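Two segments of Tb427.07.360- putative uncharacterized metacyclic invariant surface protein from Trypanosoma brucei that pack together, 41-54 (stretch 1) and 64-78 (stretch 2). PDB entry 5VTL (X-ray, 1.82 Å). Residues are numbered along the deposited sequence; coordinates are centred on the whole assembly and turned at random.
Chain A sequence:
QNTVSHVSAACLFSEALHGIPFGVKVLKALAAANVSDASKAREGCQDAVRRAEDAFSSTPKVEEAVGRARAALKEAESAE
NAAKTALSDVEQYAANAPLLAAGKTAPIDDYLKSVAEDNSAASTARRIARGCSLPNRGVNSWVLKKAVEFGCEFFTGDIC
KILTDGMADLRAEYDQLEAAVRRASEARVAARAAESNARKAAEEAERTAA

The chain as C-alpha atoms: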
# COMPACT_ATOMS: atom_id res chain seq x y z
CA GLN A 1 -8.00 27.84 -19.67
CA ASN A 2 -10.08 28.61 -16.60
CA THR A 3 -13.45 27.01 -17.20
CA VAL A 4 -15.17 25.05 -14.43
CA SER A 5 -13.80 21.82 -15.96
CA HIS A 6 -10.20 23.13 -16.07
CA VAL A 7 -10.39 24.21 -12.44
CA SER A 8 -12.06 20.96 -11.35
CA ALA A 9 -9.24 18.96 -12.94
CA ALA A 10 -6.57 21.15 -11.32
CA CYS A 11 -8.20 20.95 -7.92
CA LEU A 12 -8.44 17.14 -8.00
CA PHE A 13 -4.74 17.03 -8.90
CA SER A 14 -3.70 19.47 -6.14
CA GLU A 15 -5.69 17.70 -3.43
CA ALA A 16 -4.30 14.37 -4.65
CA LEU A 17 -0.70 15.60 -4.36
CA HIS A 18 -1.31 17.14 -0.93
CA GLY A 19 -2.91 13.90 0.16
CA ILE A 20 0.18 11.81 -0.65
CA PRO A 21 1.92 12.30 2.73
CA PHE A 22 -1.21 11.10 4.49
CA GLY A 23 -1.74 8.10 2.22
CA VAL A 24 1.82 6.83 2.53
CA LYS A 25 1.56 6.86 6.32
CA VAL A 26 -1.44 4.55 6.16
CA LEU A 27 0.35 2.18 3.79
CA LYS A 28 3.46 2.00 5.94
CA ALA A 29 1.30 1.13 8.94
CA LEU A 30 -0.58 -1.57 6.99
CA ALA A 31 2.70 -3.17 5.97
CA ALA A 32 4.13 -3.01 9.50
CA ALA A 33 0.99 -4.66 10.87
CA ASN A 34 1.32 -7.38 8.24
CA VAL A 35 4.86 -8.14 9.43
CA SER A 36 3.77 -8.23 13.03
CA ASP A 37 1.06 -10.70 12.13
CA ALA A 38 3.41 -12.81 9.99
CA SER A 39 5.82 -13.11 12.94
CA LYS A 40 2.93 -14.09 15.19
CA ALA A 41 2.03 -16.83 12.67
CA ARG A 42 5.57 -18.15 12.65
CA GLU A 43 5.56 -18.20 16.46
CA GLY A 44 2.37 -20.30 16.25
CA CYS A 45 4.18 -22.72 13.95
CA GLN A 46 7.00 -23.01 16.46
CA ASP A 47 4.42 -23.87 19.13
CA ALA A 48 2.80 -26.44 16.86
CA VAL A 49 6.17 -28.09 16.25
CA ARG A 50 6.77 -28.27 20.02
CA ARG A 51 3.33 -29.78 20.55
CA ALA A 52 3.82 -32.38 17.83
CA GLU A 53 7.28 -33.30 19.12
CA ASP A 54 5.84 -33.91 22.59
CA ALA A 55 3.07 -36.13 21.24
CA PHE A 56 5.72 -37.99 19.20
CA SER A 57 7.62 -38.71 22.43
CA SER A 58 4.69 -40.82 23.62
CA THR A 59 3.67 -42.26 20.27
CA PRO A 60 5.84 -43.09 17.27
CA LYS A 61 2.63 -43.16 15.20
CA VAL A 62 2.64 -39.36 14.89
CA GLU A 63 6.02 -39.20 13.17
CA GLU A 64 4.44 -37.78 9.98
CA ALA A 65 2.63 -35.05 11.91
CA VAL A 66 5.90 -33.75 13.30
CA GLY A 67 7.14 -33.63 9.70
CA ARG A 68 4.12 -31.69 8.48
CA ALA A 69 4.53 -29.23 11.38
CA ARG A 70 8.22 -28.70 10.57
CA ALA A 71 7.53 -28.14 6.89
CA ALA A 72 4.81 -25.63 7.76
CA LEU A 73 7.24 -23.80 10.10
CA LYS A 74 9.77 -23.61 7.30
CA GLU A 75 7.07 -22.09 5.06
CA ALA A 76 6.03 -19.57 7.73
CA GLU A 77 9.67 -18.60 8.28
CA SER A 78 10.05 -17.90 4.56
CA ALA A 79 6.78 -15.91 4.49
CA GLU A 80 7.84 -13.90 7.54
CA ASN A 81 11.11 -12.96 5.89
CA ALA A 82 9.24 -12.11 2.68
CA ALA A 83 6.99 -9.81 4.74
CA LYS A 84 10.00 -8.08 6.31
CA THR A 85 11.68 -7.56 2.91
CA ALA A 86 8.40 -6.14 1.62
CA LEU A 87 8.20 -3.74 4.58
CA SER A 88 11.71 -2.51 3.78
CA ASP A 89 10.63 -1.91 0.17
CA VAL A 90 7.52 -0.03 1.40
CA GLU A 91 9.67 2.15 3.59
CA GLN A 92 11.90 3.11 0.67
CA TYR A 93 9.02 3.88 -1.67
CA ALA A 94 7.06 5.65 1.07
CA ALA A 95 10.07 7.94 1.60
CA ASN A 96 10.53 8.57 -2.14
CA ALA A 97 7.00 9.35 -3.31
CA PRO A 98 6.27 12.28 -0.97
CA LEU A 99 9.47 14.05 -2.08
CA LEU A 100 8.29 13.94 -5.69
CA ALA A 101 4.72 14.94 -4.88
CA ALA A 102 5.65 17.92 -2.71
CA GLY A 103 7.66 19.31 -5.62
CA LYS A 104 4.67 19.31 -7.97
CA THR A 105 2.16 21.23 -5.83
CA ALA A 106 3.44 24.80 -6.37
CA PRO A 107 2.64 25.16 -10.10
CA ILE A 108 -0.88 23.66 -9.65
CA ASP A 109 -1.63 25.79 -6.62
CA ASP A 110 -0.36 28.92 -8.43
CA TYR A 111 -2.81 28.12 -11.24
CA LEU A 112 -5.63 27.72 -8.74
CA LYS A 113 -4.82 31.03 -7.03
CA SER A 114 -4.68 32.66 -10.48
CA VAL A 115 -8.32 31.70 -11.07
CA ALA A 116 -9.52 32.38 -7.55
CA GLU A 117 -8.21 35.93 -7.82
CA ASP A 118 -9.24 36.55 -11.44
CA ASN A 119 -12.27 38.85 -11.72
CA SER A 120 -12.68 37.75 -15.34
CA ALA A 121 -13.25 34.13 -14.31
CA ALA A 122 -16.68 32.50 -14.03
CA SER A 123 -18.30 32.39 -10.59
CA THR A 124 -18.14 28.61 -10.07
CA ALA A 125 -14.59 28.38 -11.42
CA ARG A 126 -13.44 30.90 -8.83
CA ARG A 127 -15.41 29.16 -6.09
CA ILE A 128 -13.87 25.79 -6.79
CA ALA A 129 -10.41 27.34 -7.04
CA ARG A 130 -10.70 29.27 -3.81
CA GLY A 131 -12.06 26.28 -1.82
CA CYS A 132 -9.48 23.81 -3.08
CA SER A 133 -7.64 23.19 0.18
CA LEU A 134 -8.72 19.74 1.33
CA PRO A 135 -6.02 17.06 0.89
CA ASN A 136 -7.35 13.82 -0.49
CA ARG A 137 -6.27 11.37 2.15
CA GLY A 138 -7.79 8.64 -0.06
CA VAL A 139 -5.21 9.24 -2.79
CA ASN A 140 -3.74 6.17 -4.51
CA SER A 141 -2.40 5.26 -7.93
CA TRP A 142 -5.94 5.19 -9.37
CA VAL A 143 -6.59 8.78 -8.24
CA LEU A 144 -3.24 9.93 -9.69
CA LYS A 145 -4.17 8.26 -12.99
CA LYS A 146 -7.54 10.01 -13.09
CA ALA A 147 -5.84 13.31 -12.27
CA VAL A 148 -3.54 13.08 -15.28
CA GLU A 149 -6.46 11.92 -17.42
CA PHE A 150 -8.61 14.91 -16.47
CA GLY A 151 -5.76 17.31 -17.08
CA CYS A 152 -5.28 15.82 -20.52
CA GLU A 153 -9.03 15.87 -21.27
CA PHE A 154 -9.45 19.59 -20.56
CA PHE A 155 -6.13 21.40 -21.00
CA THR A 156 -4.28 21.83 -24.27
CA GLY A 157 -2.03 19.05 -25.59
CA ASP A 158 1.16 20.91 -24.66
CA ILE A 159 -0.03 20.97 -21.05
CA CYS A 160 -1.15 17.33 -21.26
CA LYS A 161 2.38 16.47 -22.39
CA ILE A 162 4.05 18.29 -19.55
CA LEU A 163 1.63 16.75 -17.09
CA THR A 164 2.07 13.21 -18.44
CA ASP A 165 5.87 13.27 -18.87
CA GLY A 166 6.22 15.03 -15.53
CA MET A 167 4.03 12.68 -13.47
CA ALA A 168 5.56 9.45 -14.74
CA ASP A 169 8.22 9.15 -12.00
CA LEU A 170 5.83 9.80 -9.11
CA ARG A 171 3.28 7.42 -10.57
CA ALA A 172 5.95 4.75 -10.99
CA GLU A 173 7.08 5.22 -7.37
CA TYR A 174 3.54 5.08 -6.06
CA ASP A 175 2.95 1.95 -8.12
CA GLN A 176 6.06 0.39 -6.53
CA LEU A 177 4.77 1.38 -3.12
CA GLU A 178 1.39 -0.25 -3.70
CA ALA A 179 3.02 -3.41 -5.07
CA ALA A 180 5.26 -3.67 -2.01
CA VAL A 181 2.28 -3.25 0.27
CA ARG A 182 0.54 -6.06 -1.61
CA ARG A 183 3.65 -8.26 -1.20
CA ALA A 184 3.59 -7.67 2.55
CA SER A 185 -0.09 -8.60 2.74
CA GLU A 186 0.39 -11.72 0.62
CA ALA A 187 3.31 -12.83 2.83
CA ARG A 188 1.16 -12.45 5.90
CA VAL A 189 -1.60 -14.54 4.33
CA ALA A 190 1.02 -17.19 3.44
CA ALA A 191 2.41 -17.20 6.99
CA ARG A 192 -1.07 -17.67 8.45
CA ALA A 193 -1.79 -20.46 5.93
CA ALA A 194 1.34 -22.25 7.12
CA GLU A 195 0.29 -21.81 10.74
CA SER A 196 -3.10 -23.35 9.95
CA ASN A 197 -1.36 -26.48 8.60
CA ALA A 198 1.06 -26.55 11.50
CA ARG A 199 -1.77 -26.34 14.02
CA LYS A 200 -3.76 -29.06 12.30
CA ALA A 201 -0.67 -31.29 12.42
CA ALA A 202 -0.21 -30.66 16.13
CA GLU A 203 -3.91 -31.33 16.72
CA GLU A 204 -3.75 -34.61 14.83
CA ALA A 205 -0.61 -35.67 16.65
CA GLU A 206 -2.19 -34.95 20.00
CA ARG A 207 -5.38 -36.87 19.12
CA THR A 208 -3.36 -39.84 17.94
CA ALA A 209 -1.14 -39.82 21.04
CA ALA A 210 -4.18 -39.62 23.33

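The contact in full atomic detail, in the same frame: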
# COMPACT_ATOMS: atom_id res chain seq x y z
N ALA A 41 2.36 -15.56 13.31
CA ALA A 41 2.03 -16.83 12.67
C ALA A 41 3.20 -17.81 12.76
O ALA A 41 3.02 -19.00 13.00
CB ALA A 41 1.61 -16.61 11.21
N ARG A 42 4.40 -17.31 12.56
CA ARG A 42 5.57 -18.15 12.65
C ARG A 42 5.74 -18.65 14.09
O ARG A 42 6.07 -19.82 14.33
CB ARG A 42 6.79 -17.38 12.16
CG ARG A 42 8.14 -18.12 12.28
CD ARG A 42 8.87 -17.84 13.58
NE ARG A 42 9.19 -16.43 13.69
CZ ARG A 42 9.50 -15.80 14.81
NH1 ARG A 42 9.54 -16.44 15.97
NH2 ARG A 42 9.73 -14.49 14.78
N GLU A 43 5.51 -17.78 15.05
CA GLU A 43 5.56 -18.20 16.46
C GLU A 43 4.56 -19.35 16.72
O GLU A 43 4.88 -20.32 17.40
CB GLU A 43 5.24 -17.02 17.37
CG GLU A 43 6.42 -16.07 17.54
CD GLU A 43 5.99 -14.71 18.11
OE1 GLU A 43 4.80 -14.56 18.44
OE2 GLU A 43 6.84 -13.80 18.17
N GLY A 44 3.38 -19.26 16.13
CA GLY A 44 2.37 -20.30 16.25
C GLY A 44 2.83 -21.61 15.63
O GLY A 44 2.48 -22.69 16.11
N CYS A 45 3.61 -21.52 14.55
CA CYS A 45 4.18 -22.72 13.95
C CYS A 45 5.21 -23.34 14.86
O CYS A 45 5.31 -24.54 14.96
CB CYS A 45 4.84 -22.42 12.60
SG CYS A 45 3.66 -22.04 11.32
N GLN A 46 6.03 -22.50 15.51
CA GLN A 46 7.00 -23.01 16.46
C GLN A 46 6.33 -23.76 17.60
O GLN A 46 6.84 -24.81 18.05
CB GLN A 46 7.84 -21.84 16.99
CG GLN A 46 8.84 -21.34 15.95
CD GLN A 46 9.57 -20.10 16.41
OE1 GLN A 46 8.95 -19.17 16.90
NE2 GLN A 46 10.89 -20.09 16.26
N ASP A 47 5.19 -23.25 18.05
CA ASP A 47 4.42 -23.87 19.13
C ASP A 47 3.86 -25.22 18.68
O ASP A 47 3.85 -26.20 19.43
CB ASP A 47 3.25 -22.96 19.54
CG ASP A 47 2.53 -23.44 20.81
OD1 ASP A 47 3.19 -23.58 21.86
OD2 ASP A 47 1.31 -23.67 20.75
N ALA A 48 3.42 -25.26 17.43
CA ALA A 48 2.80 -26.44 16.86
C ALA A 48 3.86 -27.52 16.76
O ALA A 48 3.60 -28.68 17.10
CB ALA A 48 2.19 -26.10 15.49
N VAL A 49 5.07 -27.14 16.34
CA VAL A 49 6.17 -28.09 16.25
C VAL A 49 6.47 -28.66 17.65
O VAL A 49 6.61 -29.86 17.82
CB VAL A 49 7.46 -27.47 15.60
CG1 VAL A 49 8.68 -28.34 15.81
CG2 VAL A 49 7.27 -27.24 14.08
N ARG A 50 6.54 -27.79 18.65
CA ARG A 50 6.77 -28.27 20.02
C ARG A 50 5.68 -29.25 20.44
O ARG A 50 5.98 -30.32 20.99
CB ARG A 50 6.82 -27.10 21.01
CG ARG A 50 7.07 -27.55 22.45
CD ARG A 50 6.87 -26.43 23.44
NE ARG A 50 5.57 -25.80 23.31
CZ ARG A 50 4.42 -26.32 23.74
NH1 ARG A 50 4.41 -27.52 24.30
NH2 ARG A 50 3.29 -25.66 23.57
N ARG A 51 4.43 -28.91 20.19
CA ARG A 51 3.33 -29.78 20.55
C ARG A 51 3.42 -31.15 19.88
O ARG A 51 3.22 -32.18 20.52
CB ARG A 51 2.02 -29.10 20.20
CG ARG A 51 1.69 -27.92 21.10
CD ARG A 51 0.50 -27.18 20.57
NE ARG A 51 -0.69 -28.03 20.48
CZ ARG A 51 -1.83 -27.67 19.88
NH1 ARG A 51 -2.87 -28.49 19.86
NH2 ARG A 51 -1.92 -26.49 19.28
N ALA A 52 3.71 -31.14 18.59
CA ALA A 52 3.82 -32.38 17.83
C ALA A 52 4.98 -33.22 18.32
O ALA A 52 4.86 -34.44 18.45
CB ALA A 52 3.96 -32.06 16.35
N GLU A 53 6.12 -32.59 18.60
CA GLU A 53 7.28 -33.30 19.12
C GLU A 53 6.94 -34.02 20.43
O GLU A 53 7.35 -35.17 20.65
CB GLU A 53 8.44 -32.34 19.36
CG GLU A 53 9.09 -31.81 18.10
CD GLU A 53 10.16 -30.77 18.37
OE1 GLU A 53 11.00 -30.56 17.47
OE2 GLU A 53 10.17 -30.17 19.47
N ASP A 54 6.18 -33.35 21.29
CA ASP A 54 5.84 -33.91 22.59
C ASP A 54 4.90 -35.10 22.45
O ASP A 54 5.06 -36.10 23.15
CB ASP A 54 5.22 -32.85 23.47
CG ASP A 54 6.24 -31.82 23.94
OD1 ASP A 54 7.44 -31.97 23.62
OD2 ASP A 54 5.85 -30.86 24.64
N GLU A 64 4.70 -38.60 11.17
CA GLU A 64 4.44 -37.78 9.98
C GLU A 64 3.94 -36.39 10.36
O GLU A 64 4.19 -35.40 9.64
CB GLU A 64 3.42 -38.38 9.01
CG GLU A 64 3.51 -39.85 8.81
CD GLU A 64 2.63 -40.60 9.79
OE1 GLU A 64 3.14 -40.95 10.87
OE2 GLU A 64 1.43 -40.80 9.48
N ALA A 65 3.20 -36.32 11.46
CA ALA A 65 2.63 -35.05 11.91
C ALA A 65 3.70 -34.06 12.33
O ALA A 65 3.57 -32.85 12.07
CB ALA A 65 1.67 -35.29 13.06
N VAL A 66 4.74 -34.56 12.98
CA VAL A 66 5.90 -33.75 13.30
C VAL A 66 6.50 -33.20 11.99
O VAL A 66 6.85 -32.04 11.89
CB VAL A 66 7.00 -34.54 14.05
CG1 VAL A 66 8.25 -33.70 14.20
CG2 VAL A 66 6.51 -35.01 15.41
N GLY A 67 6.61 -34.06 11.00
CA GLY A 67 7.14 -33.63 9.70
C GLY A 67 6.32 -32.53 9.04
O GLY A 67 6.86 -31.57 8.50
N ARG A 68 5.01 -32.68 9.05
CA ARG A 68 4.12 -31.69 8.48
C ARG A 68 4.25 -30.35 9.23
O ARG A 68 4.25 -29.27 8.61
CB ARG A 68 2.68 -32.20 8.54
CG ARG A 68 1.67 -31.24 7.94
CD ARG A 68 0.26 -31.81 7.95
NE ARG A 68 -0.71 -30.88 7.38
CZ ARG A 68 -2.02 -30.92 7.58
NH1 ARG A 68 -2.57 -31.82 8.38
NH2 ARG A 68 -2.80 -30.01 6.99
N ALA A 69 4.34 -30.42 10.56
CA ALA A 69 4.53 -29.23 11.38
C ALA A 69 5.85 -28.50 11.03
O ALA A 69 5.90 -27.28 10.91
CB ALA A 69 4.52 -29.59 12.84
N ARG A 70 6.92 -29.28 10.89
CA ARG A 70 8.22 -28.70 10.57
C ARG A 70 8.26 -28.05 9.21
O ARG A 70 8.90 -27.02 9.03
CB ARG A 70 9.30 -29.78 10.66
CG ARG A 70 9.61 -30.18 12.10
CD ARG A 70 10.74 -31.20 12.25
NE ARG A 70 11.04 -31.34 13.68
CZ ARG A 70 11.51 -32.44 14.26
NH1 ARG A 70 11.75 -33.53 13.55
NH2 ARG A 70 11.74 -32.44 15.56
N ALA A 71 7.57 -28.66 8.25
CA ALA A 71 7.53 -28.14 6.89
C ALA A 71 6.75 -26.84 6.86
O ALA A 71 7.12 -25.90 6.17
CB ALA A 71 6.89 -29.18 5.95
N ALA A 72 5.65 -26.82 7.62
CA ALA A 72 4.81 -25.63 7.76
C ALA A 72 5.61 -24.50 8.41
O ALA A 72 5.55 -23.38 7.94
CB ALA A 72 3.59 -25.95 8.57
N LEU A 73 6.37 -24.81 9.46
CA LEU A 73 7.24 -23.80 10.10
C LEU A 73 8.22 -23.21 9.10
O LEU A 73 8.42 -21.99 9.03
CB LEU A 73 8.01 -24.37 11.30
CG LEU A 73 9.08 -23.46 11.95
CD1 LEU A 73 8.53 -22.14 12.44
CD2 LEU A 73 9.72 -24.16 13.12
N LYS A 74 8.85 -24.08 8.32
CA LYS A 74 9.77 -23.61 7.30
C LYS A 74 9.05 -22.65 6.35
O LYS A 74 9.60 -21.59 5.99
CB LYS A 74 10.42 -24.80 6.56
CG LYS A 74 11.46 -24.37 5.52
CD LYS A 74 12.20 -25.56 4.88
CE LYS A 74 11.27 -26.28 3.94
NZ LYS A 74 10.77 -25.44 2.79
N GLU A 75 7.82 -22.98 5.94
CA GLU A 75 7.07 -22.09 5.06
C GLU A 75 6.73 -20.75 5.71
O GLU A 75 6.75 -19.70 5.06
CB GLU A 75 5.78 -22.76 4.60
CG GLU A 75 5.97 -23.57 3.35
CD GLU A 75 4.71 -24.21 2.87
OE1 GLU A 75 4.61 -24.50 1.66
OE2 GLU A 75 3.83 -24.46 3.70
N ALA A 76 6.34 -20.79 6.98
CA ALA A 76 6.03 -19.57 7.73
C ALA A 76 7.27 -18.70 7.92
O ALA A 76 7.21 -17.47 7.86
CB ALA A 76 5.43 -19.94 9.07
N GLU A 77 8.41 -19.34 8.15
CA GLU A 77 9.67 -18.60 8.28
C GLU A 77 9.99 -17.87 6.98
O GLU A 77 10.32 -16.69 6.99
CB GLU A 77 10.81 -19.53 8.70
CG GLU A 77 10.68 -20.00 10.15
CD GLU A 77 11.76 -20.97 10.58
OE1 GLU A 77 12.24 -20.84 11.73
OE2 GLU A 77 12.12 -21.86 9.79
N SER A 78 9.82 -18.55 5.84
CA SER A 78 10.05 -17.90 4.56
C SER A 78 9.08 -16.75 4.31
O SER A 78 9.48 -15.68 3.83
CB SER A 78 10.00 -18.89 3.41
OG SER A 78 10.95 -19.93 3.60

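Two helices, each continuing beyond its stretch at both ends, lie side by side with their directions nearly antiparallel, at 167°. Their axes approach to 8.7 Å, a spacing that suits a seam built largely of small residues. Alanine supplies much of it: the CB of Ala-52 lies 4.3 Å from the CB of Ala-69, and the CB of Ala-76 lies 4.0 Å from the CA of Arg-42. A methyl group is small, so these residues fill the seam without holding the backbones apart, and it has no rotamer to choose.

The longer apolar side chains occupy the spaces between. Leu-73 is the knob of the contact, seated among Arg-42, Cys-45, Gln-46 and Val-49. Its CA-to-CB bond points sideways, and the t, p rotamer (172°, 57°) carries the branched end across to the opposing helix. There Leu-73 CD1 lies 3.7 Å from Cys-45 CB and 3.6 Å from Gln-46 CG, while Leu-73 CD2 lies 4.1 Å from Val-49 CG2. Cys-45, in the m rotamer, points toward the partner helix and places its SG 3.6 Å from Ala-76 CB; its modest size suits a buried position facing an alanine.

Both valines adopt t. Val-49 points toward the second helix and rests CG2 3.8 Å from Ala-69 CB and 3.5 Å from Ala-69 O, so that it packs against backbone as well as side chain. Val-66 starts sideways, yet its CG2 comes within 4.0 Å of Ala-52 CB and 3.5 Å of Ala-52 O. Beta-branching keeps these side chains compact, with methyl groups close to their own helix.

Polar chains border this apolar strip. Arg-70 sets out sideways in m, then runs through chi2 and chi3 near 180°, an extended course that brings its guanidinium back to Glu-53. Glu-53 answers with m and t for chi1 and chi2, and Arg-70 NH2 donates to Glu-53 OE1 at 2.8 Å with an angle of 160°. The carboxylate oxygen lies at the edge of the guanidinium, near its plane, where the N-H bonds point, so charge attraction and hydrogen-bond direction coincide.

Arg-42 behaves differently. Its chi2 of -93° lies between wells and its chi3 is m, a bent path that keeps Arg-42 NH1 on its own helix, where it donates to Gln-46 OE1 at 2.9 Å. Its aliphatic part still serves the contact: Arg-42 CG lies 3.8 Å from Glu-77 CG and 4.0 Å from Leu-73 CD1. Arginine suits this place because its methylenes can pack against the facing helix while its charged end finds polar partners.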